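Local atomic coordinates of putative fimbrium tip subunit Fim1C (Bacteroides ovatus, PDB entry 4EPS), a protein that probably forms part of the tip of a fimbrium, a filamentous cell-surface appendage that mediates adhesion and biofilm formation. Residues T343-H355 against Y469-Y481. Residues are numbered along the deposited sequence; the frame is centred on the assembly and turned at random.
Sequences TGKFSPALTQSIH and YWSSTERNNKNMY. With SO4 (sulfate ion), chain G.
A carboxylate capping the start of helix 354-359 marks one end of this contact, in which the loop leading from strand 342-344 into that helix runs past the hairpin of strands 469-474 and 479-485. With chi1 at -170°, CG of Glu474 swings opposite the backbone N, and the extended chain sets both oxygens before the first turn. OE2 takes the N-H of Ile354 on its syn lone pair at 3.0 Å, while OE1 is met on its syn side by the N-H of His355, also at 3.0 Å. Ser353, the N-cap residue, turns OG to the N of Asp356, and its small CB lies against the carboxylate.

At the hairpin turn, Asn477 grips Leu350 twice: its backbone O accepts from Leu350 N at 3.1 Å, and its side-chain carboxamide, suited to meeting carbonyls, donates through ND2 to Leu350 O at 2.8 Å, with a weak second bond to Thr351 O.

Near strand 342-344 the contact becomes aromatic. The indole of Trp470 serves twice: NE1 donates to Gly344 O at 2.7 Å, the oxygen lying in the indole plane, and its broad face receives CB of Phe346, 3.5 Å from the six-membered ring's centroid. The apolar Phe346 ring packs between Trp470 and Met480, a selenomethionine whose CG lies over one face, with SE oblique in a Met-aromatic contact.

Lys498 forms a salt bridge to OE2 and also donates to Asn477 O, joining the two polar sites; Glu474 is probably held ionised, its charge favourably placed against the helix dipole.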
loop_
_atom_site.group_PDB
_atom_site.type_symbol
_atom_site.label_atom_id
_atom_site.label_comp_id
_atom_site.label_asym_id
_atom_site.label_seq_id
_atom_site.Cartn_x
_atom_site.Cartn_y
_atom_site.Cartn_z
ATOM N N THR A 343 2.085 -22.174 32.362
ATOM C CA THR A 343 2.975 -21.869 33.485
ATOM C C THR A 343 3.802 -23.109 33.754
ATOM O O THR A 343 3.325 -24.235 33.563
ATOM C CB THR A 343 2.201 -21.442 34.733
ATOM O OG1 THR A 343 1.323 -22.516 35.089
ATOM C CG2 THR A 343 1.438 -20.150 34.541
ATOM N N GLY A 344 5.039 -22.919 34.187
ATOM C CA GLY A 344 5.895 -24.060 34.500
ATOM C C GLY A 344 7.264 -23.640 34.972
ATOM O O GLY A 344 7.554 -22.437 35.052
ATOM N N LYS A 345 8.123 -24.649 35.244
ATOM C CA LYS A 345 9.506 -24.450 35.675
ATOM C C LYS A 345 10.343 -24.221 34.429
ATOM O O LYS A 345 9.849 -24.449 33.317
ATOM C CB LYS A 345 10.023 -25.662 36.494
ATOM C CG LYS A 345 9.254 -25.893 37.781
ATOM C CD LYS A 345 9.608 -27.267 38.373
ATOM C CE LYS A 345 9.145 -27.437 39.803
ATOM N NZ LYS A 345 7.669 -27.602 39.908
ATOM N N PHE A 346 11.598 -23.751 34.595
ATOM C CA PHE A 346 12.436 -23.487 33.432
ATOM C C PHE A 346 13.473 -24.563 33.279
ATOM O O PHE A 346 13.622 -25.132 32.200
ATOM C CB PHE A 346 13.101 -22.095 33.531
ATOM C CG PHE A 346 13.820 -21.685 32.266
ATOM C CD1 PHE A 346 13.155 -20.994 31.263
ATOM C CD2 PHE A 346 15.171 -21.968 32.092
ATOM C CE1 PHE A 346 13.825 -20.618 30.093
ATOM C CE2 PHE A 346 15.823 -21.630 30.902
ATOM C CZ PHE A 346 15.147 -20.957 29.921
ATOM N N SER A 347 14.237 -24.808 34.346
ATOM C CA SER A 347 15.305 -25.798 34.346
ATOM C C SER A 347 15.640 -26.165 35.767
ATOM O O SER A 347 15.214 -25.453 36.684
ATOM C CB SER A 347 16.549 -25.231 33.654
ATOM O OG SER A 347 17.284 -24.367 34.506
ATOM N N PRO A 348 16.459 -27.207 36.019
ATOM C CA PRO A 348 16.915 -27.406 37.400
ATOM C C PRO A 348 17.917 -26.298 37.766
ATOM O O PRO A 348 18.421 -25.617 36.868
ATOM C CB PRO A 348 17.582 -28.789 37.369
ATOM C CG PRO A 348 17.897 -29.074 35.971
ATOM C CD PRO A 348 17.111 -28.149 35.078
ATOM N N ALA A 349 18.192 -26.098 39.061
ATOM C CA ALA A 349 19.238 -25.153 39.488
ATOM C C ALA A 349 20.575 -25.771 39.086
ATOM O O ALA A 349 20.727 -26.988 39.194
ATOM C CB ALA A 349 19.169 -24.925 40.991
ATOM N N LEU A 350 21.491 -24.986 38.512
ATOM C CA LEU A 350 22.760 -25.538 38.023
ATOM C C LEU A 350 23.900 -25.230 38.971
ATOM O O LEU A 350 23.829 -24.251 39.707
ATOM C CB LEU A 350 23.090 -24.960 36.637
ATOM C CG LEU A 350 22.039 -25.116 35.511
ATOM C CD1 LEU A 350 22.482 -24.372 34.270
ATOM C CD2 LEU A 350 21.813 -26.596 35.152
ATOM N N THR A 351 24.971 -26.039 38.923
ATOM C CA THR A 351 26.177 -25.788 39.718
ATOM C C THR A 351 26.963 -24.707 38.978
ATOM O O THR A 351 27.354 -23.704 39.566
ATOM C CB THR A 351 26.980 -27.095 39.913
ATOM O OG1 THR A 351 26.172 -28.043 40.609
ATOM C CG2 THR A 351 28.275 -26.872 40.665
ATOM N N GLN A 352 27.176 -24.923 37.681
ATOM C CA GLN A 352 27.844 -23.988 36.797
ATOM C C GLN A 352 26.776 -23.378 35.865
ATOM O O GLN A 352 26.046 -24.118 35.196
ATOM C CB GLN A 352 28.952 -24.717 36.032
ATOM C CG GLN A 352 29.554 -23.935 34.880
ATOM C CD GLN A 352 30.364 -24.818 33.968
ATOM O OE1 GLN A 352 29.855 -25.770 33.354
ATOM N NE2 GLN A 352 31.622 -24.460 33.789
ATOM N N SER A 353 26.673 -22.032 35.834
ATOM C CA SER A 353 25.693 -21.353 34.969
ATOM C C SER A 353 25.971 -21.648 33.506
ATOM O O SER A 353 27.082 -22.051 33.159
ATOM C CB SER A 353 25.724 -19.843 35.201
ATOM O OG SER A 353 26.960 -19.285 34.779
ATOM N N ILE A 354 24.980 -21.419 32.637
ATOM C CA ILE A 354 25.167 -21.594 31.194
ATOM C C ILE A 354 26.237 -20.592 30.726
ATOM O O ILE A 354 27.067 -20.922 29.889
ATOM C CB ILE A 354 23.815 -21.421 30.453
ATOM C CG1 ILE A 354 22.852 -22.564 30.855
ATOM C CG2 ILE A 354 24.023 -21.395 28.923
ATOM C CD1 ILE A 354 21.483 -22.141 30.959
ATOM N N HIS A 355 26.214 -19.369 31.281
ATOM C CA HIS A 355 27.226 -18.362 30.981
ATOM C C HIS A 355 28.646 -18.889 31.300
ATOM O O HIS A 355 29.545 -18.821 30.449
ATOM C CB HIS A 355 26.971 -17.074 31.782
ATOM C CG HIS A 355 28.099 -16.111 31.653
ATOM N ND1 HIS A 355 28.368 -15.482 30.454
ATOM C CD2 HIS A 355 29.039 -15.757 32.563
ATOM C CE1 HIS A 355 29.423 -14.721 30.682
ATOM N NE2 HIS A 355 29.878 -14.876 31.930
ATOM N N TYR A 469 6.732 -13.319 33.666
ATOM C CA TYR A 469 7.070 -14.087 32.472
ATOM C C TYR A 469 8.521 -14.530 32.418
ATOM O O TYR A 469 9.420 -13.727 32.672
ATOM C CB TYR A 469 6.740 -13.242 31.207
ATOM C CG TYR A 469 5.261 -12.953 31.092
ATOM C CD1 TYR A 469 4.679 -11.895 31.791
ATOM C CD2 TYR A 469 4.419 -13.802 30.368
ATOM C CE1 TYR A 469 3.296 -11.662 31.738
ATOM C CE2 TYR A 469 3.042 -13.579 30.312
ATOM C CZ TYR A 469 2.484 -12.511 31.003
ATOM O OH TYR A 469 1.118 -12.293 30.953
ATOM N N TRP A 470 8.754 -15.794 32.058
ATOM C CA TRP A 470 10.122 -16.274 31.870
ATOM C C TRP A 470 10.814 -15.593 30.704
ATOM O O TRP A 470 10.188 -15.407 29.663
ATOM C CB TRP A 470 10.119 -17.768 31.482
ATOM C CG TRP A 470 9.792 -18.727 32.576
ATOM C CD1 TRP A 470 8.727 -19.577 32.615
ATOM C CD2 TRP A 470 10.609 -19.045 33.717
ATOM N NE1 TRP A 470 8.815 -20.403 33.709
ATOM C CE2 TRP A 470 9.951 -20.086 34.420
ATOM C CE3 TRP A 470 11.810 -18.520 34.241
ATOM C CZ2 TRP A 470 10.460 -20.629 35.610
ATOM C CZ3 TRP A 470 12.325 -19.069 35.418
ATOM C CH2 TRP A 470 11.654 -20.111 36.089
ATOM N N SER A 471 12.114 -15.317 30.834
ATOM C CA SER A 471 12.902 -14.923 29.673
ATOM C C SER A 471 13.995 -15.982 29.500
ATOM O O SER A 471 14.206 -16.817 30.399
ATOM C CB SER A 471 13.510 -13.531 29.823
ATOM O OG SER A 471 14.685 -13.595 30.620
ATOM N N SER A 472 14.701 -15.931 28.370
ATOM C CA SER A 472 15.826 -16.831 28.120
ATOM C C SER A 472 17.147 -16.162 28.567
ATOM O O SER A 472 18.224 -16.709 28.314
ATOM C CB SER A 472 15.894 -17.203 26.642
ATOM O OG SER A 472 15.922 -16.027 25.843
ATOM N N THR A 473 17.062 -14.981 29.230
ATOM C CA THR A 473 18.231 -14.230 29.711
ATOM C C THR A 473 18.598 -14.731 31.122
ATOM O O THR A 473 17.778 -14.674 32.041
ATOM C CB THR A 473 17.919 -12.718 29.665
ATOM O OG1 THR A 473 17.462 -12.400 28.336
ATOM C CG2 THR A 473 19.149 -11.856 30.035
ATOM N N GLU A 474 19.833 -15.220 31.282
ATOM C CA GLU A 474 20.267 -15.802 32.540
ATOM C C GLU A 474 20.803 -14.751 33.508
ATOM O O GLU A 474 21.518 -13.829 33.091
ATOM C CB GLU A 474 21.350 -16.862 32.261
ATOM C CG GLU A 474 21.689 -17.706 33.480
ATOM C CD GLU A 474 22.793 -18.716 33.251
ATOM O OE1 GLU A 474 23.887 -18.299 32.804
ATOM O OE2 GLU A 474 22.589 -19.908 33.583
ATOM N N ARG A 475 20.464 -14.900 34.812
ATOM C CA ARG A 475 20.995 -14.029 35.865
ATOM C C ARG A 475 22.248 -14.672 36.451
ATOM O O ARG A 475 23.275 -14.006 36.573
ATOM C CB ARG A 475 19.952 -13.739 36.968
ATOM C CG ARG A 475 20.526 -13.098 38.270
ATOM C CD ARG A 475 21.266 -11.777 38.027
ATOM N NE ARG A 475 21.775 -11.208 39.281
ATOM C CZ ARG A 475 22.939 -11.518 39.828
ATOM N NH1 ARG A 475 23.744 -12.396 39.241
ATOM N NH2 ARG A 475 23.301 -10.972 40.989
ATOM N N ASN A 476 22.158 -15.955 36.852
ATOM C CA ASN A 476 23.278 -16.717 37.450
ATOM C C ASN A 476 22.936 -18.211 37.328
ATOM O O ASN A 476 21.984 -18.561 36.613
ATOM C CB ASN A 476 23.567 -16.273 38.931
ATOM C CG ASN A 476 22.444 -16.442 39.930
ATOM O OD1 ASN A 476 21.475 -17.174 39.711
ATOM N ND2 ASN A 476 22.550 -15.779 41.077
ATOM N N ASN A 477 23.673 -19.083 38.022
ATOM C CA ASN A 477 23.444 -20.535 37.930
ATOM C C ASN A 477 22.051 -20.957 38.441
ATOM O O ASN A 477 21.517 -21.960 37.981
ATOM C CB ASN A 477 24.551 -21.289 38.695
ATOM C CG ASN A 477 24.630 -20.978 40.173
ATOM O OD1 ASN A 477 24.472 -19.839 40.607
ATOM N ND2 ASN A 477 24.870 -21.992 40.983
ATOM N N LYS A 478 21.442 -20.162 39.324
ATOM C CA LYS A 478 20.145 -20.509 39.914
ATOM C C LYS A 478 18.952 -19.760 39.340
ATOM O O LYS A 478 17.817 -20.229 39.516
ATOM C CB LYS A 478 20.164 -20.228 41.434
ATOM C CG LYS A 478 21.287 -20.904 42.206
ATOM C CD LYS A 478 21.520 -20.107 43.491
ATOM C CE LYS A 478 22.635 -20.634 44.357
ATOM N NZ LYS A 478 22.875 -19.751 45.534
ATOM N N ASN A 479 19.177 -18.563 38.735
ATOM C CA ASN A 479 18.103 -17.651 38.312
ATOM C C ASN A 479 18.154 -17.205 36.876
ATOM O O ASN A 479 19.228 -17.000 36.310
ATOM C CB ASN A 479 18.170 -16.354 39.161
ATOM C CG ASN A 479 17.712 -16.462 40.601
ATOM O OD1 ASN A 479 17.804 -17.505 41.240
ATOM N ND2 ASN A 479 17.270 -15.359 41.173
HETATM N N MSE A 480 16.961 -16.962 36.317
HETATM C CA MSE A 480 16.745 -16.327 35.026
HETATM C C MSE A 480 16.244 -14.914 35.291
HETATM O O MSE A 480 15.751 -14.627 36.375
HETATM C CB MSE A 480 15.656 -17.081 34.188
HETATM C CG MSE A 480 15.945 -18.560 33.932
HETATM SE SE MSE A 480 17.616 -18.813 33.012
HETATM C CE MSE A 480 17.171 -18.127 31.293
ATOM N N TYR A 481 16.306 -14.048 34.291
ATOM C CA TYR A 481 15.598 -12.774 34.340
ATOM C C TYR A 481 14.113 -13.079 34.077
ATOM O O TYR A 481 13.790 -13.917 33.209
ATOM C CB TYR A 481 16.125 -11.805 33.266
ATOM C CG TYR A 481 17.389 -11.091 33.684
ATOM C CD1 TYR A 481 18.614 -11.750 33.698
ATOM C CD2 TYR A 481 17.365 -9.747 34.049
ATOM C CE1 TYR A 481 19.787 -11.088 34.065
ATOM C CE2 TYR A 481 18.540 -9.063 34.373
ATOM C CZ TYR A 481 19.741 -9.749 34.412
ATOM O OH TYR A 481 20.893 -9.099 34.770
HETATM S S SO4 G . 20.796 -8.390 41.721
HETATM O O1 SO4 G . 19.718 -8.251 42.708
HETATM O O2 SO4 G . 21.011 -7.095 41.063
HETATM O O3 SO4 G . 22.023 -8.857 42.338
HETATM O O4 SO4 G . 20.434 -9.378 40.712
#